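Local structure of acyl-CoA synthetase (AMP-forming)/AMP-acid ligase II-like protein (Dyadobacter fermentans, 4GS5) at residues Q177-T182 with N241-I246; A189-N194 with E200-L205; E315-S318 with E324-K327. The protein probably activates a carboxylic acid, perhaps a medium-chain fatty acid, with ATP and joins it to coenzyme A. One frame throughout, in Å; residues are numbered along the deposited sequence.

In the fold
Contacts 1 and 2 touch, their centres about 7 Å apart, and they hold strands that run side by side; contact 3 lies far off, its centre about 34 Å from that of contact 1. Each of the three is partly buried, but contact 3 is peripheral. Their chemistry follows their place. In 189-194 with 200-205, adjacent strands pair through backbone bonds, with a lysine lying over a tyrosine ring. In 177-182 with 241-246, strands that are not neighbours meet through two aromatic rings alone, on the face where Y202 and F204 also gather. In 315-318 with 324-327, a helix receives the loop that follows it, mainly through apolar and amide atoms.

Contact 1. Residues Q177-T182 with N241-I246; sequences QSYGMT and NAFQWI
F243 meets Y179 in a T-shaped (edge-to-face) aromatic pair that spans two strands that are not neighbours, 187-192 and 202-204 lying between them. Y179 opens the YGxTE motif of the adenylate-forming ligases, which in relatives lines the nucleotide site. Along 241-246, the backbone of N241 is hydrogen-bonded to that of F204, and A242 rests its methyl on L201. F243 then carries the contact. Its CG takes the position between the backbone N and the carbonyl carbon (chi1 75°), which brings the ring toward the tyrosine; the two planes stand at 75° and the centroids are 4.9 Å apart. The backbone of F243 is tied to Y202, whose ring meets both partners of the pair, as F204 meets F243. Further along, W245 also faces the 177-182 strand without touching it, and its NE1 makes a weak hydrogen bond to OD1 of D234. The other carboxylate oxygen of D234, OD2, is hydrogen-bonded to the Y179 hydroxyl, so the tyrosine is held at its far end as well as over its face. At the heart of the pair, F243 CZ sits 3.6 Å above the plane of the Y179 ring, over its centre.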
# COMPACT_ATOMS: atom_id res chain seq x y z
N GLN A 177 -1.14 3.75 9.25
CA GLN A 177 -1.52 3.09 8.01
C GLN A 177 -0.68 1.83 7.81
O GLN A 177 0.52 1.85 8.07
CB GLN A 177 -1.41 4.03 6.79
CG GLN A 177 -1.97 3.38 5.50
CD GLN A 177 -2.38 4.39 4.44
OE1 GLN A 177 -1.80 5.46 4.34
NE2 GLN A 177 -3.39 4.04 3.65
N SER A 178 -1.32 0.75 7.39
CA SER A 178 -0.67 -0.55 7.20
C SER A 178 0.09 -0.64 5.88
O SER A 178 -0.31 -0.03 4.88
CB SER A 178 -1.72 -1.66 7.17
OG SER A 178 -2.41 -1.74 8.39
N TYR A 179 1.17 -1.41 5.89
CA TYR A 179 1.73 -1.93 4.64
C TYR A 179 1.63 -3.45 4.74
O TYR A 179 2.07 -4.03 5.73
CB TYR A 179 3.19 -1.52 4.48
CG TYR A 179 3.90 -2.19 3.31
CD1 TYR A 179 3.88 -1.62 2.05
CD2 TYR A 179 4.61 -3.38 3.48
CE1 TYR A 179 4.55 -2.22 0.97
CE2 TYR A 179 5.27 -3.99 2.43
CZ TYR A 179 5.24 -3.40 1.17
OH TYR A 179 5.90 -4.01 0.13
N GLY A 180 1.03 -4.08 3.74
CA GLY A 180 0.88 -5.52 3.76
C GLY A 180 0.34 -6.03 2.44
O GLY A 180 0.21 -5.27 1.47
N MSE A 181 0.05 -7.32 2.39
CA MSE A 181 -0.51 -7.94 1.20
C MSE A 181 -1.19 -9.25 1.64
O MSE A 181 -0.96 -9.72 2.76
CB MSE A 181 0.61 -8.23 0.22
CG MSE A 181 1.63 -9.22 0.76
SE MSE A 181 3.50 -8.74 0.39
CE MSE A 181 3.58 -7.00 1.25
N THR A 182 -2.00 -9.84 0.78
CA THR A 182 -2.67 -11.08 1.15
C THR A 182 -1.66 -12.18 1.50
O THR A 182 -1.89 -12.96 2.42
CB THR A 182 -3.66 -11.59 0.05
OG1 THR A 182 -2.94 -12.32 -0.94
CG2 THR A 182 -4.37 -10.43 -0.60
N ASN A 241 15.02 -0.73 11.56
CA ASN A 241 13.84 -1.59 11.48
C ASN A 241 12.62 -0.97 10.79
O ASN A 241 11.48 -1.15 11.25
CB ASN A 241 13.45 -2.07 12.87
CG ASN A 241 12.75 -1.00 13.68
OD1 ASN A 241 13.01 0.20 13.50
ND2 ASN A 241 11.86 -1.42 14.57
N ALA A 242 12.84 -0.26 9.69
CA ALA A 242 11.79 0.45 8.99
C ALA A 242 12.21 0.65 7.54
O ALA A 242 13.38 0.48 7.21
CB ALA A 242 11.51 1.83 9.66
N PHE A 243 11.28 1.02 6.68
CA PHE A 243 11.67 1.29 5.30
C PHE A 243 10.92 2.44 4.71
O PHE A 243 9.83 2.80 5.16
CB PHE A 243 11.51 0.04 4.41
CG PHE A 243 10.07 -0.28 4.05
CD1 PHE A 243 9.49 0.21 2.90
CD2 PHE A 243 9.31 -1.11 4.87
CE1 PHE A 243 8.17 -0.11 2.56
CE2 PHE A 243 7.99 -1.45 4.54
CZ PHE A 243 7.41 -0.95 3.39
N GLN A 244 11.52 3.01 3.67
CA GLN A 244 10.86 4.03 2.90
C GLN A 244 10.59 3.44 1.52
O GLN A 244 11.49 2.84 0.90
CB GLN A 244 11.77 5.24 2.74
CG GLN A 244 11.19 6.26 1.79
CD GLN A 244 12.08 7.49 1.64
OE1 GLN A 244 13.26 7.47 2.00
NE2 GLN A 244 11.50 8.55 1.10
N TRP A 245 9.37 3.61 1.04
CA TRP A 245 9.05 3.15 -0.30
C TRP A 245 9.57 4.17 -1.31
O TRP A 245 9.30 5.36 -1.17
CB TRP A 245 7.53 2.99 -0.44
CG TRP A 245 7.06 2.50 -1.80
CD1 TRP A 245 6.90 1.19 -2.18
CD2 TRP A 245 6.67 3.30 -2.93
NE1 TRP A 245 6.44 1.14 -3.48
CE2 TRP A 245 6.29 2.41 -3.96
CE3 TRP A 245 6.60 4.67 -3.17
CZ2 TRP A 245 5.85 2.85 -5.20
CZ3 TRP A 245 6.15 5.11 -4.41
CH2 TRP A 245 5.77 4.21 -5.40
N ILE A 246 10.28 3.70 -2.32
CA ILE A 246 10.91 4.56 -3.32
C ILE A 246 10.15 4.52 -4.64
O ILE A 246 9.96 5.55 -5.27
CB ILE A 246 12.35 4.11 -3.61
CG1 ILE A 246 13.22 4.21 -2.35
CG2 ILE A 246 12.95 4.91 -4.77
CD1 ILE A 246 13.11 5.55 -1.64

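Contact 2. Residues A189-N194 with E200-L205; sequences ALKALN and ELYVFL
K191 and Y202 face each other across a beta hairpin, strand 187-192 running antiparallel to 202-204, and the lysine makes its way over the tyrosine ring. Its CB starts beside the ring, 3.7 Å from Y202 CD1 and as near to the carbonyl oxygen of L201, which CG also skirts. With CG anti to the backbone N (chi1 177°) and a bend at chi3 (-74°), the chain is brought back over the aromatic face. There K191 CE makes a CH-pi contact, 3.9 Å from the Y202 ring centroid and displaced toward the rim, while also lying 3.3 Å from E200 O. K191 NZ ends beside the phenol, a weak hydrogen bond of 3.5 Å joining it to Y202 OH. Shrinking Y202 to an alanine is likely to strip the K191 chain of the ring it lies on, take the weak partner from its ammonium and open a gap beside F243 and Y179, whose rings meet the tyrosine. Between the strands, L190 and V203 form the antiparallel hydrogen-bonded pair, with one backbone bond in each direction, the straighter from V203 N to L190 O at 171°. Nearer the turn a water takes over, accepting from A192 N and donating to L201 O. On the side of L190 and V203, the end of the L205 side chain reaches strand 187-192, with L205 CD1 near A189 N and L205 CD2 3.8 Å from L190 CD1.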
# COMPACT_ATOMS: atom_id res chain seq x y z
N ALA A 189 4.07 -4.05 8.39
CA ALA A 189 4.68 -2.78 8.81
C ALA A 189 3.64 -1.69 8.98
O ALA A 189 2.55 -1.79 8.42
CB ALA A 189 5.77 -2.34 7.81
N LEU A 190 3.97 -0.65 9.75
CA LEU A 190 3.02 0.43 10.05
C LEU A 190 3.65 1.82 9.91
O LEU A 190 4.75 2.06 10.40
CB LEU A 190 2.47 0.30 11.47
CG LEU A 190 1.67 -0.92 11.89
CD1 LEU A 190 1.43 -0.89 13.41
CD2 LEU A 190 0.34 -0.96 11.13
N LYS A 191 2.93 2.72 9.25
CA LYS A 191 3.33 4.13 9.13
C LYS A 191 2.57 4.99 10.14
O LYS A 191 1.36 4.86 10.28
CB LYS A 191 3.00 4.64 7.73
CG LYS A 191 3.32 6.14 7.52
CD LYS A 191 2.91 6.60 6.12
CE LYS A 191 3.85 6.09 5.05
NZ LYS A 191 3.41 6.51 3.68
N ALA A 192 3.25 5.89 10.84
CA ALA A 192 2.54 6.81 11.72
C ALA A 192 2.09 8.03 10.92
O ALA A 192 2.92 8.69 10.30
CB ALA A 192 3.45 7.25 12.92
N LEU A 193 0.80 8.34 10.93
CA LEU A 193 0.31 9.44 10.09
C LEU A 193 0.13 10.76 10.85
O LEU A 193 -0.18 11.79 10.25
CB LEU A 193 -1.00 9.08 9.38
CG LEU A 193 -0.96 7.90 8.40
CD1 LEU A 193 -2.40 7.57 7.92
CD2 LEU A 193 -0.04 8.18 7.21
N ASN A 194 0.29 10.74 12.17
CA ASN A 194 0.26 12.00 12.92
C ASN A 194 1.04 11.85 14.22
O ASN A 194 1.65 10.81 14.47
CB ASN A 194 -1.18 12.48 13.19
CG ASN A 194 -2.02 11.46 13.96
OD1 ASN A 194 -1.49 10.50 14.52
ND2 ASN A 194 -3.33 11.67 14.00
N GLU A 200 7.26 9.23 6.62
CA GLU A 200 7.03 8.39 5.46
C GLU A 200 7.46 6.94 5.70
O GLU A 200 7.18 6.08 4.87
CB GLU A 200 7.75 8.95 4.22
CG GLU A 200 7.03 10.11 3.55
CD GLU A 200 7.67 11.45 3.88
OE1 GLU A 200 8.61 11.47 4.70
OE2 GLU A 200 7.23 12.48 3.31
N LEU A 201 8.12 6.67 6.83
CA LEU A 201 8.66 5.34 7.08
C LEU A 201 7.57 4.36 7.50
O LEU A 201 6.70 4.70 8.30
CB LEU A 201 9.76 5.35 8.15
CG LEU A 201 11.12 5.99 7.87
CD1 LEU A 201 11.99 5.85 9.12
CD2 LEU A 201 11.85 5.40 6.66
N TYR A 202 7.62 3.16 6.95
CA TYR A 202 6.85 2.05 7.49
C TYR A 202 7.77 1.30 8.45
O TYR A 202 8.82 0.83 8.04
CB TYR A 202 6.40 1.13 6.37
CG TYR A 202 5.35 1.71 5.42
CD1 TYR A 202 3.99 1.66 5.72
CD2 TYR A 202 5.73 2.28 4.22
CE1 TYR A 202 3.04 2.18 4.84
CE2 TYR A 202 4.79 2.79 3.33
CZ TYR A 202 3.45 2.74 3.64
OH TYR A 202 2.54 3.26 2.76
N VAL A 203 7.37 1.17 9.71
CA VAL A 203 8.17 0.46 10.70
C VAL A 203 7.73 -1.00 10.78
O VAL A 203 6.56 -1.30 11.03
CB VAL A 203 8.06 1.13 12.07
CG1 VAL A 203 8.91 0.39 13.12
CG2 VAL A 203 8.49 2.61 11.99
N PHE A 204 8.67 -1.91 10.55
CA PHE A 204 8.39 -3.35 10.55
C PHE A 204 7.80 -3.84 11.88
O PHE A 204 8.33 -3.55 12.95
CB PHE A 204 9.66 -4.15 10.23
CG PHE A 204 10.09 -4.04 8.79
CD1 PHE A 204 9.32 -4.62 7.77
CD2 PHE A 204 11.25 -3.33 8.44
CE1 PHE A 204 9.71 -4.51 6.43
CE2 PHE A 204 11.65 -3.21 7.11
CZ PHE A 204 10.89 -3.80 6.10
N LEU A 205 6.72 -4.60 11.79
CA LEU A 205 6.13 -5.26 12.96
C LEU A 205 7.10 -6.30 13.52
O LEU A 205 7.92 -6.86 12.79
CB LEU A 205 4.81 -5.93 12.57
CG LEU A 205 3.67 -4.98 12.23
CD1 LEU A 205 2.52 -5.73 11.56
CD2 LEU A 205 3.19 -4.27 13.48
O HOH W 1 5.87 6.17 10.39

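Contact 3. Residues E315-S318 with E324-K327; sequences EIRS and ENPK. With EDO (1,2-ethanediol), chain Y.
R317, in the closing part of helix 306-319, and N325, in the loop that follows, bring their backbones nearest, with CA of R317 6.2 Å from CA of N325. The loop thus doubles back on the helix it has just left, in what is probably the small C-terminal domain of the adenylate-forming ligases, and the N325 side chain fills the interval. Its CG stands anti to the backbone N (chi1 -171°), carrying the amide across to the helix, where the two ends of the group find different neighbours. N325 OD1 comes 3.3 Å from the methyl CG2 of I316; N325 ND2 lies alongside the aliphatic root of R317, 3.7 Å from R317 CG and almost as near to CB and CD. Across these two segments the amide touches by van der Waals packing. R317 is extended from CG to NE and is met along its methylenes, its guanidinium plane turned 54° from the amide. P326 adds an apolar touch, its ring carbon CD lying 4.0 Å from I316 CG2, so that one methyl faces both loop residues. I316 also rests on V272 of helix 262-276 and on L298 of strand 295-301. P326 is set on the same two elements through I269, L296 and L298, so helix 306-319 and its outgoing loop cover one helix and one strand together.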
# COMPACT_ATOMS: atom_id res chain seq x y z
N GLU A 315 16.37 23.74 -24.86
CA GLU A 315 15.13 23.91 -24.09
C GLU A 315 15.07 22.93 -22.92
O GLU A 315 14.63 23.30 -21.82
CB GLU A 315 13.90 23.76 -25.00
CG GLU A 315 12.59 23.53 -24.26
CD GLU A 315 11.99 24.80 -23.67
OE1 GLU A 315 12.70 25.84 -23.63
OE2 GLU A 315 10.81 24.76 -23.25
N ILE A 316 15.51 21.69 -23.14
CA ILE A 316 15.53 20.68 -22.09
C ILE A 316 16.46 21.11 -20.97
O ILE A 316 16.10 21.07 -19.79
CB ILE A 316 15.96 19.29 -22.64
CG1 ILE A 316 14.83 18.69 -23.48
CG2 ILE A 316 16.27 18.35 -21.50
CD1 ILE A 316 15.11 17.28 -23.98
N ARG A 317 17.66 21.54 -21.36
CA ARG A 317 18.67 21.94 -20.40
C ARG A 317 18.24 23.14 -19.54
O ARG A 317 18.76 23.33 -18.44
CB ARG A 317 19.99 22.23 -21.13
CG ARG A 317 21.18 22.48 -20.23
CD ARG A 317 22.48 22.31 -21.01
NE ARG A 317 23.61 22.96 -20.36
CZ ARG A 317 24.85 22.95 -20.83
NH1 ARG A 317 25.13 22.31 -21.96
NH2 ARG A 317 25.82 23.58 -20.18
N SER A 318 17.29 23.93 -20.04
CA SER A 318 16.81 25.10 -19.32
C SER A 318 15.69 24.77 -18.34
O SER A 318 15.32 25.60 -17.49
CB SER A 318 16.31 26.17 -20.30
OG SER A 318 17.38 26.71 -21.05
N GLU A 324 19.80 16.01 -13.94
CA GLU A 324 18.63 15.27 -14.44
C GLU A 324 18.38 15.44 -15.95
O GLU A 324 17.32 15.08 -16.47
CB GLU A 324 17.38 15.63 -13.61
CG GLU A 324 17.60 15.29 -12.14
CD GLU A 324 16.42 15.60 -11.26
OE1 GLU A 324 15.28 15.73 -11.77
OE2 GLU A 324 16.65 15.70 -10.04
N ASN A 325 19.38 15.99 -16.62
CA ASN A 325 19.38 16.23 -18.06
C ASN A 325 19.92 14.98 -18.78
O ASN A 325 20.99 14.48 -18.42
CB ASN A 325 20.29 17.43 -18.32
CG ASN A 325 20.22 17.95 -19.73
OD1 ASN A 325 19.31 17.60 -20.48
ND2 ASN A 325 21.19 18.78 -20.11
N PRO A 326 19.19 14.45 -19.78
CA PRO A 326 19.71 13.32 -20.56
C PRO A 326 21.11 13.63 -21.10
O PRO A 326 21.31 14.71 -21.65
CB PRO A 326 18.73 13.22 -21.73
CG PRO A 326 17.43 13.79 -21.17
CD PRO A 326 17.83 14.86 -20.20
N LYS A 327 22.05 12.69 -20.95
CA LYS A 327 23.46 12.96 -21.29
C LYS A 327 23.79 12.62 -22.73
O LYS A 327 24.90 12.83 -23.21
CB LYS A 327 24.39 12.19 -20.36
CG LYS A 327 24.15 12.44 -18.89
CD LYS A 327 24.58 13.83 -18.48
CE LYS A 327 24.22 14.12 -17.04
NZ LYS A 327 24.67 15.48 -16.65
C1 EDO Y . 15.94 15.71 -6.81
O1 EDO Y . 16.48 14.82 -5.84
C2 EDO Y . 15.06 14.97 -7.80
O2 EDO Y . 14.29 15.92 -8.54